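Local coordinates for protein membrane-bound lytic murein transglycosylase (Agrobacterium tumefaciens, PDB 2PNW) that probably cleaves the glycan strands of bacterial peptidoglycan at the membrane, as lytic murein transglycosylases of the MltA family do, at residues Thr34-Ser37 against His38-Ala42. Residues are numbered along the deposited sequence; the frame is centred on the assembly and turned at random.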
loop_
_atom_site.group_PDB
_atom_site.type_symbol
_atom_site.label_atom_id
_atom_site.label_comp_id
_atom_site.label_asym_id
_atom_site.label_seq_id
_atom_site.Cartn_x
_atom_site.Cartn_y
_atom_site.Cartn_z
ATOM N N THR A 34 -11.713 -4.572 -13.029
ATOM C CA THR A 34 -10.398 -5.208 -12.989
ATOM C C THR A 34 -10.356 -6.263 -11.870
ATOM O O THR A 34 -9.716 -7.307 -12.036
ATOM C CB THR A 34 -9.191 -4.208 -12.804
ATOM O OG1 THR A 34 -9.287 -3.546 -11.541
ATOM C CG2 THR A 34 -9.188 -3.156 -13.893
ATOM N N ILE A 35 -11.006 -5.968 -10.743
ATOM C CA ILE A 35 -11.069 -6.930 -9.617
ATOM C C ILE A 35 -11.834 -8.178 -10.062
ATOM O O ILE A 35 -11.398 -9.305 -9.798
ATOM C CB ILE A 35 -11.754 -6.324 -8.393
ATOM C CG1 ILE A 35 -10.949 -5.105 -7.892
ATOM C CG2 ILE A 35 -11.784 -7.354 -7.230
ATOM C CD1 ILE A 35 -11.826 -4.215 -6.970
ATOM N N LEU A 36 -12.955 -7.966 -10.758
ATOM C CA LEU A 36 -13.766 -9.122 -11.198
ATOM C C LEU A 36 -12.988 -10.002 -12.182
ATOM O O LEU A 36 -12.975 -11.232 -12.051
ATOM C CB LEU A 36 -15.107 -8.677 -11.790
ATOM C CG LEU A 36 -16.118 -9.789 -12.181
ATOM C CD1 LEU A 36 -16.410 -10.796 -11.038
ATOM C CD2 LEU A 36 -17.419 -9.168 -12.657
ATOM N N SER A 37 -12.342 -9.375 -13.159
ATOM C CA SER A 37 -11.476 -10.088 -14.098
ATOM C C SER A 37 -10.397 -10.871 -13.365
ATOM O O SER A 37 -10.122 -12.036 -13.692
ATOM C CB SER A 37 -10.857 -9.086 -15.103
ATOM O OG SER A 37 -10.052 -9.755 -16.060
ATOM N N HIS A 38 -9.758 -10.238 -12.380
ATOM C CA HIS A 38 -8.734 -10.922 -11.609
ATOM C C HIS A 38 -9.333 -12.140 -10.876
ATOM O O HIS A 38 -8.756 -13.239 -10.909
ATOM C CB HIS A 38 -8.071 -9.972 -10.604
ATOM C CG HIS A 38 -7.135 -10.665 -9.665
ATOM N ND1 HIS A 38 -5.916 -11.168 -10.073
ATOM C CD2 HIS A 38 -7.243 -10.954 -8.347
ATOM C CE1 HIS A 38 -5.319 -11.754 -9.045
ATOM N NE2 HIS A 38 -6.105 -11.640 -7.990
ATOM N N LEU A 39 -10.464 -11.952 -10.198
ATOM C CA LEU A 39 -11.018 -13.052 -9.375
ATOM C C LEU A 39 -11.559 -14.199 -10.224
ATOM O O LEU A 39 -11.723 -15.322 -9.723
ATOM C CB LEU A 39 -12.081 -12.534 -8.418
ATOM C CG LEU A 39 -11.537 -11.604 -7.326
ATOM C CD1 LEU A 39 -12.668 -11.109 -6.483
ATOM C CD2 LEU A 39 -10.494 -12.339 -6.426
ATOM N N ARG A 40 -11.823 -13.918 -11.503
ATOM C CA ARG A 40 -12.249 -14.976 -12.442
ATOM C C ARG A 40 -11.076 -15.762 -13.010
ATOM O O ARG A 40 -11.283 -16.743 -13.740
ATOM C CB ARG A 40 -13.054 -14.371 -13.583
ATOM C CG ARG A 40 -14.462 -13.958 -13.142
ATOM C CD ARG A 40 -15.167 -13.198 -14.262
ATOM N NE ARG A 40 -16.593 -13.027 -13.982
ATOM C CZ ARG A 40 -17.394 -12.182 -14.633
ATOM N NH1 ARG A 40 -16.912 -11.390 -15.599
ATOM N NH2 ARG A 40 -18.680 -12.112 -14.303
ATOM N N ASN A 41 -9.853 -15.349 -12.678
ATOM C CA ASN A 41 -8.680 -16.039 -13.265
ATOM C C ASN A 41 -7.495 -16.070 -12.313
ATOM O O ASN A 41 -6.320 -16.222 -12.733
ATOM C CB ASN A 41 -8.293 -15.441 -14.635
ATOM C CG ASN A 41 -7.406 -16.385 -15.494
ATOM O OD1 ASN A 41 -7.421 -17.618 -15.353
ATOM N ND2 ASN A 41 -6.645 -15.790 -16.405
ATOM N N ALA A 42 -7.796 -16.016 -11.017
ATOM C CA ALA A 42 -6.747 -16.139 -10.004
ATOM C C ALA A 42 -7.347 -16.706 -8.736
ATOM O O ALA A 42 -8.568 -16.764 -8.618
ATOM C CB ALA A 42 -6.105 -14.752 -9.712
#
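L36 meets R40, four residues on, near the C-terminal end of helix 28-39. The contact is local, between neighbours three and four residues apart.

Backbone bonds come first. H38 N donates to T34 O at 3.0 Å. L39 N donates to I35 O at 2.8 Å. Both are regular i to i+4 helix bonds. R40 N still reaches L36 O at 3.0 Å, but the N-H...O angle is 138°, less straight than the 159° of the L39 bond. The same N also makes a weak bond to S37 O. One donor is thus shared between two carbonyls near the helix end. N41 N bonds to H38 O, an i to i+3 bond.

R40 supplies the main side-chain contact. Its chain is extended from CG to NE, reaches outward and slants back past L36. The two side chains cross at a slant. L36 CD2 sits over one guanidinium face, offset toward its rim, 3.6 Å from R40 NH2. L36 CG is anti to its backbone N (chi1 -175°), which helps turn the leucine end toward R40. L36 CD1 comes nearest R40 NE, at 3.7 Å. R40 NH2 forms salt bridges with E62 and E65 of helix 54-66, and L36 touches the same two glutamates. The guanidinium thus links the end of helix 28-39 to helix 54-66 while L36 packs against one of its faces.

The apolar contact is on another side of the helix. I35 and L39 lie side by side and point the same way. Both pack on Y45; helix 54-66 adds L61 against I35 and V58 against L39. This is plain helix packing, joining the end of helix 28-39 to helix 54-66 and the following loop. The two side chains meet through methyls, with I35 CG2 3.9 Å from L39 CD1.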